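Local coordinates for protein endo-1,3-beta-glucanase, family GH16 (Zobellia galactanivorans, PDB 4CRQ) that probably hydrolyses internal beta-1,3 linkages of laminarin with retention of configuration, this chain being the catalytic module of a longer laminarinase, at residues A[108-112]-A[113-117]; A[174-177]-A[178-181]. The protein carries 1 engineered substitution. All coordinates share one frame; numbering follows the deposited sequence. Where two conformers were deposited one is given.

Contact 1 (A[108-112]-A[113-117]); sequences VSWPA and CGEID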
# COMPACT_ATOMS: atom_id res chain seq x y z
N VAL A 108 -0.42 -10.97 16.92
CA VAL A 108 -1.90 -11.15 16.79
C VAL A 108 -2.36 -11.58 15.39
O VAL A 108 -3.55 -11.90 15.19
CB VAL A 108 -2.71 -9.91 17.27
CG1 VAL A 108 -2.35 -9.54 18.71
CG2 VAL A 108 -2.53 -8.72 16.32
N SER A 109 -1.43 -11.58 14.44
CA SER A 109 -1.66 -11.97 13.03
C SER A 109 -2.60 -10.98 12.29
O SER A 109 -2.93 -9.91 12.84
CB SER A 109 -2.13 -13.45 12.96
OG SER A 109 -2.04 -13.96 11.65
N TRP A 110 -3.00 -11.32 11.07
CA TRP A 110 -3.90 -10.50 10.26
C TRP A 110 -5.25 -11.17 10.23
O TRP A 110 -5.30 -12.40 10.18
CB TRP A 110 -3.31 -10.29 8.85
CG TRP A 110 -4.15 -9.40 7.96
CD1 TRP A 110 -3.98 -8.03 7.70
CD2 TRP A 110 -5.33 -9.80 7.17
NE1 TRP A 110 -4.95 -7.57 6.84
CE2 TRP A 110 -5.79 -8.57 6.48
CE3 TRP A 110 -6.05 -11.00 6.97
CZ2 TRP A 110 -6.90 -8.57 5.63
CZ3 TRP A 110 -7.17 -10.98 6.11
CH2 TRP A 110 -7.58 -9.80 5.46
N PRO A 111 -6.37 -10.39 10.25
CA PRO A 111 -6.48 -8.92 10.26
C PRO A 111 -6.52 -8.24 11.62
O PRO A 111 -6.71 -7.01 11.67
CB PRO A 111 -7.79 -8.71 9.48
CG PRO A 111 -8.65 -9.87 9.90
CD PRO A 111 -7.71 -11.02 10.20
N ALA A 112 -6.35 -9.00 12.72
CA ALA A 112 -6.40 -8.42 14.07
C ALA A 112 -5.40 -7.28 14.24
O ALA A 112 -5.69 -6.36 14.98
CB ALA A 112 -6.17 -9.47 15.15
N CYS A 113 -4.25 -7.34 13.56
CA CYS A 113 -3.24 -6.28 13.62
C CYS A 113 -3.73 -4.94 13.06
O CYS A 113 -3.20 -3.89 13.41
CB CYS A 113 -1.99 -6.68 12.85
SG CYS A 113 -2.28 -7.03 11.10
N GLY A 114 -4.74 -5.00 12.18
CA GLY A 114 -5.29 -3.83 11.49
C GLY A 114 -4.48 -3.53 10.24
O GLY A 114 -3.27 -3.79 10.16
N GLU A 115 -5.17 -2.99 9.24
CA GLU A 115 -4.57 -2.61 7.98
C GLU A 115 -5.21 -1.34 7.49
O GLU A 115 -6.44 -1.23 7.48
CB GLU A 115 -4.77 -3.73 6.96
CG GLU A 115 -4.21 -3.44 5.55
CD GLU A 115 -4.50 -4.55 4.53
OE1 GLU A 115 -4.76 -5.71 4.91
OE2 GLU A 115 -4.48 -4.28 3.31
N ILE A 116 -4.39 -0.39 7.05
CA ILE A 116 -4.88 0.85 6.44
C ILE A 116 -4.36 0.87 5.01
O ILE A 116 -3.16 0.99 4.80
CB ILE A 116 -4.42 2.14 7.18
CG1 ILE A 116 -4.75 2.08 8.69
CG2 ILE A 116 -5.03 3.41 6.51
CD1 ILE A 116 -4.16 3.24 9.50
N ASP A 117 -5.27 0.71 4.05
CA ASP A 117 -4.92 0.82 2.63
C ASP A 117 -5.12 2.28 2.23
O ASP A 117 -6.26 2.74 2.11
CB ASP A 117 -5.76 -0.13 1.77
CG ASP A 117 -5.61 -1.58 2.19
OD1 ASP A 117 -4.48 -2.00 2.50
OD2 ASP A 117 -6.61 -2.32 2.21

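Contact 2 (A[174-177]-A[178-181]); sequences GQQF and NEVD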
# COMPACT_ATOMS: atom_id res chain seq x y z
N GLY A 174 -5.80 15.98 -1.93
CA GLY A 174 -6.52 16.79 -0.95
C GLY A 174 -8.02 16.66 -0.90
O GLY A 174 -8.65 17.29 -0.05
N GLN A 175 -8.60 15.84 -1.78
CA GLN A 175 -10.04 15.66 -1.82
C GLN A 175 -10.40 14.45 -0.97
O GLN A 175 -9.98 13.33 -1.28
CB GLN A 175 -10.53 15.48 -3.26
CG GLN A 175 -12.01 15.16 -3.39
CD GLN A 175 -12.45 15.07 -4.83
OE1 GLN A 175 -12.21 15.98 -5.62
NE2 GLN A 175 -13.11 13.97 -5.18
N GLN A 176 -11.19 14.68 0.09
CA GLN A 176 -11.59 13.59 0.96
C GLN A 176 -12.61 12.69 0.25
O GLN A 176 -13.52 13.20 -0.41
CB GLN A 176 -12.14 14.15 2.28
CG GLN A 176 -12.41 13.10 3.34
CD GLN A 176 -12.90 13.69 4.64
OE1 GLN A 176 -12.46 14.76 5.07
NE2 GLN A 176 -13.81 12.97 5.29
N PHE A 177 -12.45 11.36 0.37
CA PHE A 177 -13.39 10.42 -0.27
C PHE A 177 -13.82 9.27 0.63
O PHE A 177 -14.66 8.45 0.22
CB PHE A 177 -12.81 9.90 -1.60
CG PHE A 177 -11.63 8.97 -1.45
CD1 PHE A 177 -10.30 9.47 -1.37
CD2 PHE A 177 -11.84 7.57 -1.41
CE1 PHE A 177 -9.22 8.59 -1.25
CE2 PHE A 177 -10.75 6.69 -1.28
CZ PHE A 177 -9.44 7.20 -1.21
N ASN A 178 -13.25 9.21 1.84
CA ASN A 178 -13.61 8.19 2.80
C ASN A 178 -13.24 8.62 4.20
O ASN A 178 -12.25 9.35 4.39
CB ASN A 178 -12.94 6.84 2.44
CG ASN A 178 -13.65 5.63 3.03
OD1 ASN A 178 -14.84 5.67 3.39
ND2 ASN A 178 -12.92 4.51 3.12
N GLU A 179 -14.06 8.19 5.16
CA GLU A 179 -13.84 8.45 6.58
C GLU A 179 -14.40 7.26 7.35
O GLU A 179 -15.47 6.73 6.98
CB GLU A 179 -14.49 9.77 7.03
CG GLU A 179 -14.11 10.23 8.44
CD GLU A 179 -14.67 11.59 8.83
OE1 GLU A 179 -15.09 12.37 7.95
OE2 GLU A 179 -14.68 11.88 10.05
N VAL A 180 -13.69 6.86 8.39
CA VAL A 180 -14.12 5.83 9.33
C VAL A 180 -13.95 6.40 10.74
O VAL A 180 -12.95 7.07 11.04
CB VAL A 180 -13.41 4.45 9.21
CG1 VAL A 180 -13.80 3.75 7.94
CG2 VAL A 180 -11.89 4.53 9.33
N ASP A 181 -14.94 6.13 11.57
CA ASP A 181 -14.93 6.48 12.96
C ASP A 181 -14.20 5.33 13.68
O ASP A 181 -14.54 4.15 13.52
CB ASP A 181 -16.38 6.72 13.41
CG ASP A 181 -16.54 6.90 14.92
OD1 ASP A 181 -15.56 7.19 15.65
OD2 ASP A 181 -17.70 6.76 15.39
O HOH W 1 -13.89 15.54 7.49

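Contact 1 (A[108-112]-A[113-117])
The indole N-H of Trp110 reaches round the turn to the carboxylate of Glu115, with NE1 2.7 Å from OE1. OE1 accepts almost end-on, from the far end of its C-O bond, but it sits somewhat out of the indole plane, and the N-H...O angle of 137° makes the bond short yet bent. OE1 lies at the ring's edge, and the ring and carboxylate planes are 49° apart. The indole swings towards strand 115-117 because CG lies anti to the backbone N (chi1 -178°). Pro111, joined to Trp110 by a cis peptide, sets its CB over the centre of one indole face, 3.5 Å above the plane. Cys113 SG lies obliquely to the ring, 3.9 Å from Trp110 CD1, in a sulfur-aromatic contact. In the backbone, a type I turn runs from Pro111 to Gly114, closed by Gly114 N on Pro111 O at 2.9 Å, while Cys113 N bonds to Ser109 O at 3.0 Å. Val108 CG2 packs against that same amide, 3.5 Å from Cys113 N. Gly114 then enters the sheet through a backbone bond to Gly102, and the Glu115 side chain also touches Trp99, Leu101 and His133. With an alanine here in place of Glu115, the indole N-H would probably lose its acceptor and the ring one of the restraints on its rotation. Glu115 and Asp117 fit the opening of the family 16 signature Glu-x-Asp-x-x-Glu, whose first glutamate acts as nucleophile in relatives; Glu115 is thus probably the nucleophile. The Trp110 bond ties one of its oxygens to the preceding loop and limits how the carboxylate can turn.

Contact 2 (A[174-177]-A[178-181])
Strand 175-181 bends at Phe177, where psi falls close to zero and the short axes on the two sides diverge by 57°; Phe177 and Asn178 both pair with the backbone of Trp170, which fits a classic beta bulge. The bulge puts Gln176 and Glu179, three residues apart, on the same face of the strand. In both, CG lies anti to the backbone N (chi1 -172° in Gln176) and the chain runs on extended, which lets Gln176 NE2 donate to Glu179 OE1 at 3.0 Å. The donor comes in on the anti side of the carboxylate and 33° out of its plane, while OE1 stays close to the plane of the amide. Water 1 donates to Gln176 OE1 at 2.9 Å and, weakly, to Glu179 OE1. On the reverse face Phe177 and Asn178 cross obliquely, Phe177 CD2 4.1 Å from Asn178 CB; Phe177 reaches Val148 of strand 141-149, and Asn178 reaches Tyr144. Glu179 has two deposited conformers, so the bond, described for one of them, should be read with caution, and its ion pair with Lys169 is long and weak. The polar pair is therefore a modest, hydrated surface link across the bulge, whereas the other face carries the packing between sheet layers.

Overall arrangement
Contact 1 leads from helix 105-108 into strand 115-117, and contact 2 lies in the hairpin strand 175-181; their centres are 20 Å apart and their nearest atoms about 6 Å, without touching. Trp170 bridges them: its NE1 bonds to Asp117 O, while its backbone pairs with Phe177 and Asn178. Contact 1 holds the start of the probable catalytic signature, whose last glutamate is replaced by an engineered serine in this construct. Contact 2 belongs to the periphery of the same beta-sandwich (jelly-roll) domain. Both lie away from the calcium ion bound at Glu10, Gly48 and Asp225.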